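Local coordinates for putative hemin ABC transport system, membrane protein (Burkholderia cenocepacia J2315, PDB 5B57) that probably forms the membrane-spanning subunit of an ABC transporter that imports heme into the bacterial cell, at residues Y76-A81 and Q94-V99; V139-G144 and L296-L301; L266-L271 and L277-P282; C318-C323 and R328-G333. One frame throughout, in Å; residues are numbered along the deposited sequence.

How the interactions relate
Starting from the N terminus, interaction 1 closes a short excursion through helix 80-87 and ties the link after helix 54-72 to the start of helix 94-128. Interaction 2 then closes a long loop of 151 residues, joining the start of helix 141-154 to the second half of helix 283-305 near the centre of the chain. Interaction 3 is nested inside that loop, where it folds helices 263-269 and 273-278 together. Interaction 4 follows and pairs helices 311-323 and 327-352. Interactions 3 and 4 touch at N267 and R328. Interactions 1 and 3 lie on opposite sides of the chain's centre, with centres about 51 Å apart.

Interaction 1: residues Y76-A81 and Q94-V99; sequences YRIPLA and QQARAV
This is an apolar contact in which Y76 and, to a smaller extent, I78 pack on A96 and V99 at the start of a long helix. It belongs to the all-helical FecCD permease fold. The chain leaves helix 54-72, runs through an extended link at Y76-I78, makes the short helix 80-87 and returns as helix 94-128. The contact lies near one end of the helical bundle, its centre about 29 Å from the centre of the chain, and is partly buried. P79 is the N-cap of helix 80-87.

Y76 buries the most surface. Its chi1 of 177° sets the ring opposite the backbone N and lays it along the first turns of helix 94-128. V99 comes over one face of the ring, with its CB 4.2 Å above the plane and displaced toward the rim. The V99 branch that touches is CG1, which lies 3.5 Å from Y76 CG and meets CB and CD2 of the same tyrosine. A96, one turn earlier, meets the hydroxyl end of the ring. It approaches obliquely, with its CB 4.0 Å from Y76 CZ. The ring therefore spans a helical turn, with its base on V99 and its far end on A96.

Helix 80-87 adds to the packing, because A96 also touches A86 and I78 also touches A83. Helix 80-87 also packs on helix 54-72 through L80. The I78 chain is extended, and its CD1 ends 4.3 Å from A96 CB.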
loop_
_atom_site.group_PDB
_atom_site.type_symbol
_atom_site.label_atom_id
_atom_site.label_comp_id
_atom_site.label_asym_id
_atom_site.label_seq_id
_atom_site.Cartn_x
_atom_site.Cartn_y
_atom_site.Cartn_z
ATOM N N TYR A 76 6.315 -47.482 -3.423
ATOM C CA TYR A 76 7.212 -48.651 -3.362
ATOM C C TYR A 76 8.121 -48.497 -2.141
ATOM O O TYR A 76 8.957 -47.588 -2.106
ATOM C CB TYR A 76 8.033 -48.741 -4.659
ATOM C CG TYR A 76 9.086 -49.844 -4.761
ATOM C CD1 TYR A 76 8.729 -51.133 -5.124
ATOM C CD2 TYR A 76 10.445 -49.585 -4.537
ATOM C CE1 TYR A 76 9.682 -52.146 -5.226
ATOM C CE2 TYR A 76 11.410 -50.600 -4.639
ATOM C CZ TYR A 76 11.013 -51.877 -4.986
ATOM O OH TYR A 76 11.917 -52.908 -5.100
ATOM N N ARG A 77 7.957 -49.363 -1.133
ATOM C CA ARG A 77 8.688 -49.199 0.126
ATOM C C ARG A 77 9.962 -50.035 0.123
ATOM O O ARG A 77 9.929 -51.239 -0.131
ATOM C CB ARG A 77 7.831 -49.581 1.335
ATOM C CG ARG A 77 6.463 -48.959 1.358
ATOM C CD ARG A 77 6.571 -47.523 0.969
ATOM N NE ARG A 77 5.321 -46.797 1.140
ATOM C CZ ARG A 77 5.166 -45.796 2.003
ATOM N NH1 ARG A 77 6.188 -45.406 2.766
ATOM N NH2 ARG A 77 3.997 -45.174 2.090
ATOM N N ILE A 78 11.084 -49.401 0.426
ATOM C CA ILE A 78 12.356 -50.102 0.349
ATOM C C ILE A 78 13.323 -49.461 1.335
ATOM O O ILE A 78 13.359 -48.229 1.452
ATOM C CB ILE A 78 12.878 -50.104 -1.095
ATOM C CG1 ILE A 78 14.211 -50.827 -1.171
ATOM C CG2 ILE A 78 12.965 -48.693 -1.691
ATOM C CD1 ILE A 78 14.449 -51.366 -2.518
ATOM N N PRO A 79 14.084 -50.231 2.108
ATOM C CA PRO A 79 14.974 -49.605 3.087
ATOM C C PRO A 79 16.161 -48.959 2.393
ATOM O O PRO A 79 16.452 -49.225 1.225
ATOM C CB PRO A 79 15.407 -50.769 3.985
ATOM C CG PRO A 79 14.459 -51.884 3.677
ATOM C CD PRO A 79 14.019 -51.695 2.277
ATOM N N LEU A 80 16.830 -48.073 3.133
ATOM C CA LEU A 80 18.016 -47.406 2.601
ATOM C C LEU A 80 19.014 -48.408 2.025
ATOM O O LEU A 80 19.598 -48.168 0.961
ATOM C CB LEU A 80 18.667 -46.565 3.697
ATOM C CG LEU A 80 17.841 -45.435 4.295
ATOM C CD1 LEU A 80 18.631 -44.754 5.426
ATOM C CD2 LEU A 80 17.400 -44.432 3.214
ATOM N N ALA A 81 19.222 -49.534 2.712
ATOM C CA ALA A 81 20.183 -50.531 2.242
ATOM C C ALA A 81 19.798 -51.079 0.868
ATOM O O ALA A 81 20.576 -50.997 -0.090
ATOM C CB ALA A 81 20.296 -51.666 3.264
ATOM N N GLN A 94 17.089 -55.480 -10.364
ATOM C CA GLN A 94 16.902 -54.737 -11.607
ATOM C C GLN A 94 15.538 -54.060 -11.652
ATOM O O GLN A 94 15.410 -52.945 -12.171
ATOM C CB GLN A 94 17.092 -55.656 -12.810
ATOM C CG GLN A 94 18.514 -56.066 -12.947
ATOM C CD GLN A 94 18.723 -57.194 -13.911
ATOM O OE1 GLN A 94 17.844 -58.040 -14.135
ATOM N NE2 GLN A 94 19.911 -57.231 -14.484
ATOM N N GLN A 95 14.509 -54.703 -11.110
ATOM C CA GLN A 95 13.213 -54.048 -11.088
ATOM C C GLN A 95 13.189 -52.926 -10.070
ATOM O O GLN A 95 12.565 -51.885 -10.309
ATOM C CB GLN A 95 12.111 -55.052 -10.799
ATOM C CG GLN A 95 10.820 -54.407 -10.423
ATOM C CD GLN A 95 9.680 -55.361 -10.481
ATOM O OE1 GLN A 95 9.563 -56.136 -11.431
ATOM N NE2 GLN A 95 8.827 -55.337 -9.459
ATOM N N ALA A 96 13.868 -53.103 -8.935
ATOM C CA ALA A 96 13.892 -52.044 -7.928
ATOM C C ALA A 96 14.617 -50.803 -8.442
ATOM O O ALA A 96 14.213 -49.677 -8.144
ATOM C CB ALA A 96 14.539 -52.552 -6.646
ATOM N N ARG A 97 15.687 -50.985 -9.216
ATOM C CA ARG A 97 16.342 -49.839 -9.839
ATOM C C ARG A 97 15.395 -49.109 -10.792
ATOM O O ARG A 97 15.426 -47.874 -10.884
ATOM C CB ARG A 97 17.599 -50.290 -10.570
ATOM C CG ARG A 97 18.311 -49.172 -11.279
ATOM C CD ARG A 97 19.726 -49.550 -11.663
ATOM N NE ARG A 97 20.515 -48.399 -12.094
ATOM C CZ ARG A 97 20.406 -47.828 -13.291
ATOM N NH1 ARG A 97 19.532 -48.301 -14.186
ATOM N NH2 ARG A 97 21.166 -46.777 -13.595
ATOM N N ALA A 98 14.531 -49.857 -11.489
ATOM C CA ALA A 98 13.593 -49.262 -12.436
ATOM C C ALA A 98 12.496 -48.458 -11.730
ATOM O O ALA A 98 12.145 -47.363 -12.177
ATOM C CB ALA A 98 12.981 -50.357 -13.310
ATOM N N VAL A 99 11.932 -48.979 -10.638
ATOM C CA VAL A 99 10.954 -48.202 -9.880
ATOM C C VAL A 99 11.597 -46.948 -9.284
ATOM O O VAL A 99 10.992 -45.870 -9.277
ATOM C CB VAL A 99 10.302 -49.079 -8.788
ATOM C CG1 VAL A 99 9.561 -48.209 -7.785
ATOM C CG2 VAL A 99 9.361 -50.107 -9.407
#

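Interaction 2: residues V139-G144 and L296-L301; sequences VGVSSG and LAVGAL
V141 meets V298 and G299 in a buried helix-to-helix contact whose centre is about 9 Å from the centre of the chain. It joins the first turn of helix 141-154 to the second half of helix 283-305, a predicted transmembrane helix of the FecCD permease fold.

The apolar side-chain packing rests on the two valines, which lie askew to one another. V141 CG1 touches V298 CG1 at 3.5 Å and sits 3.8 Å from V298 CB. With chi1 at 59°, V141 places CG1 between its own N and carbonyl carbon and turns CG2 opposite its N. The V298 side chain also touches T121 of helix 94-128.

The second kind of contact is side chain on backbone. V141 CG2 lies over G299, 3.3 Å from CA and 3.5 Å from N. G299 has no side chain, so the methyl rests directly on the helix backbone. The CA atoms of V141 and G299 are 5.7 Å apart.

Among the polar groups, the hydroxyl S142 OG approaches V298 CG1 no closer than 4.4 Å. G140 is the N-cap of helix 141-154, and its phi of 140° suits glycine. On the other helix, G299 O accepts a hydrogen bond from S303 OG. V141 also packs on A181 of helix 168-188.

The contact is thus made by methyl groups and the backbone of one glycine. With no hydrogen bond between the segments, it depends on fit and burial rather than on bond direction.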
loop_
_atom_site.group_PDB
_atom_site.type_symbol
_atom_site.label_atom_id
_atom_site.label_comp_id
_atom_site.label_asym_id
_atom_site.label_seq_id
_atom_site.Cartn_x
_atom_site.Cartn_y
_atom_site.Cartn_z
ATOM N N VAL A 139 4.191 -11.637 -12.240
ATOM C CA VAL A 139 4.826 -11.333 -13.523
ATOM C C VAL A 139 3.824 -11.471 -14.662
ATOM O O VAL A 139 3.756 -10.626 -15.561
ATOM C CB VAL A 139 6.050 -12.245 -13.733
ATOM C CG1 VAL A 139 6.745 -11.907 -15.042
ATOM C CG2 VAL A 139 7.006 -12.119 -12.559
ATOM N N GLY A 140 3.039 -12.542 -14.638
ATOM C CA GLY A 140 2.037 -12.826 -15.641
ATOM C C GLY A 140 2.052 -14.304 -15.946
ATOM O O GLY A 140 1.090 -14.862 -16.462
ATOM N N VAL A 141 3.135 -14.958 -15.534
ATOM C CA VAL A 141 3.515 -16.228 -16.135
ATOM C C VAL A 141 2.553 -17.347 -15.738
ATOM O O VAL A 141 2.204 -18.192 -16.569
ATOM C CB VAL A 141 4.976 -16.556 -15.771
ATOM C CG1 VAL A 141 5.142 -16.634 -14.277
ATOM C CG2 VAL A 141 5.408 -17.814 -16.409
ATOM N N SER A 142 2.095 -17.362 -14.473
ATOM C CA SER A 142 1.196 -18.423 -14.008
ATOM C C SER A 142 -0.071 -18.488 -14.852
ATOM O O SER A 142 -0.496 -19.571 -15.271
ATOM C CB SER A 142 0.816 -18.207 -12.543
ATOM O OG SER A 142 1.950 -18.036 -11.718
ATOM N N SER A 143 -0.682 -17.323 -15.101
ATOM C CA SER A 143 -1.896 -17.230 -15.903
ATOM C C SER A 143 -1.692 -17.776 -17.300
ATOM O O SER A 143 -2.536 -18.519 -17.820
ATOM C CB SER A 143 -2.331 -15.782 -16.010
ATOM O OG SER A 143 -2.357 -15.189 -14.745
ATOM N N GLY A 144 -0.623 -17.344 -17.959
ATOM C CA GLY A 144 -0.376 -17.823 -19.309
ATOM C C GLY A 144 -0.174 -19.325 -19.363
ATOM O O GLY A 144 -0.602 -19.985 -20.318
ATOM N N LEU A 296 10.981 -17.020 -16.790
ATOM C CA LEU A 296 11.596 -18.198 -17.380
ATOM C C LEU A 296 11.624 -19.383 -16.411
ATOM O O LEU A 296 11.341 -20.516 -16.827
ATOM C CB LEU A 296 12.998 -17.821 -17.848
ATOM C CG LEU A 296 13.828 -18.963 -18.383
ATOM C CD1 LEU A 296 13.137 -19.512 -19.612
ATOM C CD2 LEU A 296 15.231 -18.489 -18.697
ATOM N N ALA A 297 11.949 -19.155 -15.114
ATOM C CA ALA A 297 11.956 -20.261 -14.143
ATOM C C ALA A 297 10.551 -20.707 -13.715
ATOM O O ALA A 297 10.241 -21.907 -13.721
ATOM C CB ALA A 297 12.754 -19.893 -12.908
ATOM N N VAL A 298 9.698 -19.767 -13.304
ATOM C CA VAL A 298 8.324 -20.114 -12.952
ATOM C C VAL A 298 7.590 -20.712 -14.150
ATOM O O VAL A 298 6.815 -21.668 -14.007
ATOM C CB VAL A 298 7.597 -18.876 -12.395
ATOM C CG1 VAL A 298 6.133 -19.187 -12.119
ATOM C CG2 VAL A 298 8.285 -18.395 -11.147
ATOM N N GLY A 299 7.805 -20.163 -15.348
ATOM C CA GLY A 299 7.091 -20.690 -16.505
ATOM C C GLY A 299 7.450 -22.135 -16.780
ATOM O O GLY A 299 6.588 -22.951 -17.102
ATOM N N ALA A 300 8.732 -22.471 -16.651
ATOM C CA ALA A 300 9.146 -23.858 -16.750
ATOM C C ALA A 300 8.468 -24.723 -15.701
ATOM O O ALA A 300 8.126 -25.873 -15.986
ATOM C CB ALA A 300 10.662 -23.957 -16.613
ATOM N N LEU A 301 8.244 -24.196 -14.497
ATOM C CA LEU A 301 7.809 -25.046 -13.386
ATOM C C LEU A 301 6.311 -25.291 -13.406
ATOM O O LEU A 301 5.857 -26.431 -13.257
ATOM C CB LEU A 301 8.211 -24.417 -12.061
ATOM C CG LEU A 301 9.708 -24.544 -11.870
ATOM C CD1 LEU A 301 10.216 -23.665 -10.718
ATOM C CD2 LEU A 301 9.991 -26.012 -11.644
#

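Interaction 3: residues L266-L271 and L277-P282; sequences LNALQL and LHLGVP
A268 packs on L279 and V281 where the chain doubles back between helices 263-269 and 273-278. At the start of the first segment, L266 turns away from the partner and packs on A127 and Q327. Its carbonyl O receives a weak hydrogen bond from Q270 NE2 at 3.3 Å. N267 faces another neighbour. Its OD1 is bonded to Q327 N and its ND2 to D326 OD1, so both ends of the amide are held.

A268 carries the contact. Its CB lies 3.7 Å from V281 CG2 and 4.2 Å from L279 CD1, one methyl met by two branched side chains. V281 has chi1 at 175°, which sets CG1 opposite the backbone N and leaves CG2 to meet A268. Between L279 and V281, G280 ends helix 273-278 in a Schellman motif, with phi at 97°. The turn puts L279 and V281 on the same methyl.

This pair of short helices between helices 242-260 and 283-305 probably corresponds to the cytoplasmic coupling region, as in BtuC-type permeases. There it meets another protein chain, probably the ATPase subunit. H278 NE2 is hydrogen-bonded to an acidic side chain of that chain.

L269 packs on L286 and L128 outside the segments. Q270 NE2 also bonds to A127 O. L271 packs on a basic side chain of the other protein chain.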
loop_
_atom_site.group_PDB
_atom_site.type_symbol
_atom_site.label_atom_id
_atom_site.label_comp_id
_atom_site.label_asym_id
_atom_site.label_seq_id
_atom_site.Cartn_x
_atom_site.Cartn_y
_atom_site.Cartn_z
ATOM N N LEU A 266 20.171 -5.819 -6.380
ATOM C CA LEU A 266 18.938 -5.969 -5.613
ATOM C C LEU A 266 19.114 -5.500 -4.181
ATOM O O LEU A 266 18.181 -4.939 -3.592
ATOM C CB LEU A 266 18.458 -7.419 -5.634
ATOM C CG LEU A 266 17.784 -7.904 -6.920
ATOM C CD1 LEU A 266 17.658 -9.424 -6.891
ATOM C CD2 LEU A 266 16.441 -7.225 -7.093
ATOM N N ASN A 267 20.295 -5.721 -3.596
ATOM C CA ASN A 267 20.502 -5.251 -2.234
ATOM C C ASN A 267 20.472 -3.743 -2.195
ATOM O O ASN A 267 19.881 -3.160 -1.285
ATOM C CB ASN A 267 21.809 -5.775 -1.658
ATOM C CG ASN A 267 21.643 -7.119 -0.989
ATOM O OD1 ASN A 267 20.527 -7.523 -0.654
ATOM N ND2 ASN A 267 22.754 -7.828 -0.794
ATOM N N ALA A 268 21.074 -3.097 -3.203
ATOM C CA ALA A 268 21.094 -1.638 -3.260
ATOM C C ALA A 268 19.704 -1.072 -3.512
ATOM O O ALA A 268 19.362 -0.019 -2.964
ATOM C CB ALA A 268 22.079 -1.156 -4.326
ATOM N N LEU A 269 18.896 -1.769 -4.317
ATOM C CA LEU A 269 17.520 -1.370 -4.596
ATOM C C LEU A 269 16.601 -1.456 -3.378
ATOM O O LEU A 269 15.580 -0.758 -3.328
ATOM C CB LEU A 269 16.979 -2.232 -5.722
ATOM C CG LEU A 269 15.555 -1.960 -6.144
ATOM C CD1 LEU A 269 15.465 -0.533 -6.643
ATOM C CD2 LEU A 269 15.191 -2.964 -7.225
ATOM N N GLN A 270 16.954 -2.269 -2.377
ATOM C CA GLN A 270 16.197 -2.331 -1.132
ATOM C C GLN A 270 16.260 -1.040 -0.343
ATOM O O GLN A 270 15.571 -0.913 0.682
ATOM C CB GLN A 270 16.720 -3.480 -0.285
ATOM C CG GLN A 270 16.456 -4.793 -0.929
ATOM C CD GLN A 270 15.074 -4.771 -1.475
ATOM O OE1 GLN A 270 14.108 -4.637 -0.716
ATOM N NE2 GLN A 270 14.957 -4.796 -2.800
ATOM N N LEU A 271 17.058 -0.090 -0.789
ATOM C CA LEU A 271 17.348 1.136 -0.082
ATOM C C LEU A 271 16.433 2.263 -0.506
ATOM O O LEU A 271 16.374 3.300 0.162
ATOM C CB LEU A 271 18.815 1.479 -0.353
ATOM C CG LEU A 271 19.712 2.126 0.659
ATOM C CD1 LEU A 271 20.969 1.370 0.585
ATOM C CD2 LEU A 271 19.979 3.487 0.159
ATOM N N LEU A 277 19.461 4.201 -7.768
ATOM C CA LEU A 277 19.871 4.883 -8.998
ATOM C C LEU A 277 21.060 5.808 -8.750
ATOM O O LEU A 277 21.961 5.929 -9.597
ATOM C CB LEU A 277 18.682 5.669 -9.568
ATOM C CG LEU A 277 18.770 6.556 -10.819
ATOM C CD1 LEU A 277 17.363 6.869 -11.265
ATOM C CD2 LEU A 277 19.493 7.864 -10.605
ATOM N N HIS A 278 21.071 6.472 -7.587
ATOM C CA HIS A 278 22.182 7.341 -7.210
ATOM C C HIS A 278 23.461 6.556 -6.947
ATOM O O HIS A 278 24.559 7.100 -7.101
ATOM C CB HIS A 278 21.797 8.157 -5.985
ATOM C CG HIS A 278 20.845 9.269 -6.277
ATOM N ND1 HIS A 278 19.994 9.788 -5.328
ATOM C CD2 HIS A 278 20.611 9.966 -7.414
ATOM C CE1 HIS A 278 19.269 10.753 -5.869
ATOM N NE2 HIS A 278 19.625 10.880 -7.135
ATOM N N LEU A 279 23.343 5.293 -6.526
ATOM C CA LEU A 279 24.470 4.381 -6.355
ATOM C C LEU A 279 24.962 3.777 -7.671
ATOM O O LEU A 279 25.946 3.024 -7.656
ATOM C CB LEU A 279 24.088 3.257 -5.381
ATOM C CG LEU A 279 24.047 3.649 -3.901
ATOM C CD1 LEU A 279 23.384 2.586 -3.029
ATOM C CD2 LEU A 279 25.450 3.993 -3.368
ATOM N N GLY A 280 24.313 4.081 -8.812
ATOM C CA GLY A 280 24.710 3.565 -10.115
ATOM C C GLY A 280 23.958 2.331 -10.619
ATOM O O GLY A 280 24.233 1.875 -11.744
ATOM N N VAL A 281 23.044 1.774 -9.826
ATOM C CA VAL A 281 22.236 0.622 -10.214
ATOM C C VAL A 281 21.339 1.062 -11.360
ATOM O O VAL A 281 20.612 2.053 -11.215
ATOM C CB VAL A 281 21.395 0.097 -9.036
ATOM C CG1 VAL A 281 20.469 -1.031 -9.475
ATOM C CG2 VAL A 281 22.277 -0.376 -7.913
ATOM N N PRO A 282 21.365 0.407 -12.469
ATOM C CA PRO A 282 20.457 0.742 -13.592
ATOM C C PRO A 282 19.062 0.172 -13.391
ATOM O O PRO A 282 18.648 -0.766 -14.055
ATOM C CB PRO A 282 21.153 0.094 -14.787
ATOM C CG PRO A 282 21.836 -1.073 -14.188
ATOM C CD PRO A 282 22.341 -0.621 -12.850
#

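Interaction 4: residues C318-C323 and R328-G333; sequences CVRLAC and RIVLPG
V319 and G333 form the closely packed end of this contact between helices 311-323 and 327-352. Their CA atoms are 5.9 Å apart. V319 CG2 lies 3.3 Å from G333 O, and V319 CG1 is 3.8 Å from V330 CA. G333 offers only backbone, so the valine rests on the helix itself. The chi1 of 166° sends CG1 opposite the V319 N, toward V330.

At the other end the backbones are wider apart, with 7.1 Å between the CA atoms of C323 and I329. There the closest pair is C323 CB and I329 CG2, 3.6 Å apart. I329 is partly exposed, on the looser side of the contact.

R320 borders the packed side. R320 CG touches V330 CG2 at 3.7 Å, the two side chains meeting at a slant. Its guanidinium leaves the contact: NH2 bonds to Q126 OE1 and H317 ND1. R320 also packs on an aromatic side chain of another protein chain.

The segment axes approach to 9.2 Å at an angle of 143°. Helix 327-352 is kinked at P332. With four residues between the segments, this is a roughly antiparallel helical hairpin in the FecCD permease fold.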
loop_
_atom_site.group_PDB
_atom_site.type_symbol
_atom_site.label_atom_id
_atom_site.label_comp_id
_atom_site.label_asym_id
_atom_site.label_seq_id
_atom_site.Cartn_x
_atom_site.Cartn_y
_atom_site.Cartn_z
ATOM N N CYS A 318 11.169 -16.835 5.838
ATOM C CA CYS A 318 11.819 -17.389 7.020
ATOM C C CYS A 318 13.323 -17.209 6.935
ATOM O O CYS A 318 13.971 -16.876 7.937
ATOM C CB CYS A 318 11.457 -18.863 7.188
ATOM S SG CYS A 318 9.695 -19.204 6.988
ATOM N N VAL A 319 13.890 -17.417 5.747
ATOM C CA VAL A 319 15.328 -17.260 5.596
ATOM C C VAL A 319 15.722 -15.840 5.936
ATOM O O VAL A 319 16.779 -15.596 6.542
ATOM C CB VAL A 319 15.759 -17.633 4.174
ATOM C CG1 VAL A 319 17.180 -17.139 3.930
ATOM C CG2 VAL A 319 15.582 -19.148 3.924
ATOM N N ARG A 320 14.854 -14.881 5.592
ATOM C CA ARG A 320 15.118 -13.477 5.919
ATOM C C ARG A 320 15.150 -13.248 7.433
ATOM O O ARG A 320 16.114 -12.687 7.967
ATOM C CB ARG A 320 14.069 -12.591 5.259
ATOM C CG ARG A 320 14.491 -11.968 3.952
ATOM C CD ARG A 320 13.556 -10.815 3.642
ATOM N NE ARG A 320 12.170 -11.270 3.651
ATOM C CZ ARG A 320 11.487 -11.565 2.554
ATOM N NH1 ARG A 320 12.056 -11.443 1.360
ATOM N NH2 ARG A 320 10.230 -11.962 2.647
ATOM N N LEU A 321 14.091 -13.673 8.137
ATOM C CA LEU A 321 14.031 -13.574 9.593
ATOM C C LEU A 321 15.166 -14.309 10.296
ATOM O O LEU A 321 15.399 -14.061 11.484
ATOM C CB LEU A 321 12.704 -14.124 10.096
ATOM C CG LEU A 321 11.538 -13.228 9.701
ATOM C CD1 LEU A 321 10.215 -14.006 9.536
ATOM C CD2 LEU A 321 11.401 -12.088 10.721
ATOM N N ALA A 322 15.860 -15.227 9.614
ATOM C CA ALA A 322 17.021 -15.881 10.202
ATOM C C ALA A 322 18.327 -15.208 9.831
ATOM O O ALA A 322 19.299 -15.334 10.574
ATOM C CB ALA A 322 17.083 -17.357 9.792
ATOM N N CYS A 323 18.399 -14.505 8.710
ATOM C CA CYS A 323 19.694 -14.011 8.266
ATOM C C CYS A 323 19.646 -12.585 7.726
ATOM O O CYS A 323 20.680 -12.089 7.238
ATOM C CB CYS A 323 20.277 -14.953 7.204
ATOM S SG CYS A 323 20.029 -16.731 7.535
ATOM N N ARG A 328 22.511 -11.810 -0.978
ATOM C CA ARG A 328 23.552 -12.815 -1.165
ATOM C C ARG A 328 23.310 -14.059 -0.320
ATOM O O ARG A 328 23.704 -15.155 -0.692
ATOM C CB ARG A 328 24.924 -12.186 -0.871
ATOM C CG ARG A 328 25.762 -11.806 -2.110
ATOM C CD ARG A 328 26.481 -10.437 -1.968
ATOM N NE ARG A 328 27.524 -10.379 -0.929
ATOM C CZ ARG A 328 27.507 -9.560 0.128
ATOM N NH1 ARG A 328 26.499 -8.707 0.315
ATOM N NH2 ARG A 328 28.509 -9.589 1.000
ATOM N N ILE A 329 22.648 -13.898 0.843
ATOM C CA ILE A 329 22.219 -15.038 1.656
ATOM C C ILE A 329 20.836 -15.539 1.239
ATOM O O ILE A 329 20.599 -16.745 1.143
ATOM C CB ILE A 329 22.211 -14.654 3.149
ATOM C CG1 ILE A 329 23.603 -14.291 3.608
ATOM C CG2 ILE A 329 21.630 -15.779 3.998
ATOM C CD1 ILE A 329 23.625 -13.363 4.836
ATOM N N VAL A 330 19.887 -14.625 1.022
ATOM C CA VAL A 330 18.480 -15.013 0.998
ATOM C C VAL A 330 18.158 -15.830 -0.245
ATOM O O VAL A 330 17.343 -16.756 -0.193
ATOM C CB VAL A 330 17.577 -13.776 1.100
ATOM C CG1 VAL A 330 16.127 -14.141 0.703
ATOM C CG2 VAL A 330 17.661 -13.180 2.481
ATOM N N LEU A 331 18.787 -15.505 -1.390
ATOM C CA LEU A 331 18.381 -16.158 -2.633
ATOM C C LEU A 331 18.784 -17.626 -2.670
ATOM O O LEU A 331 17.923 -18.464 -2.991
ATOM C CB LEU A 331 18.904 -15.376 -3.838
ATOM C CG LEU A 331 18.328 -15.924 -5.149
ATOM C CD1 LEU A 331 17.796 -14.798 -5.999
ATOM C CD2 LEU A 331 19.378 -16.679 -5.933
ATOM N N PRO A 332 20.023 -18.019 -2.347
ATOM C CA PRO A 332 20.283 -19.452 -2.123
ATOM C C PRO A 332 19.611 -19.998 -0.873
ATOM O O PRO A 332 19.239 -21.180 -0.850
ATOM C CB PRO A 332 21.812 -19.516 -2.002
ATOM C CG PRO A 332 22.188 -18.201 -1.511
ATOM C CD PRO A 332 21.256 -17.229 -2.181
ATOM N N GLY A 333 19.475 -19.172 0.173
ATOM C CA GLY A 333 18.805 -19.616 1.382
ATOM C C GLY A 333 17.364 -19.989 1.129
ATOM O O GLY A 333 16.898 -21.048 1.554
#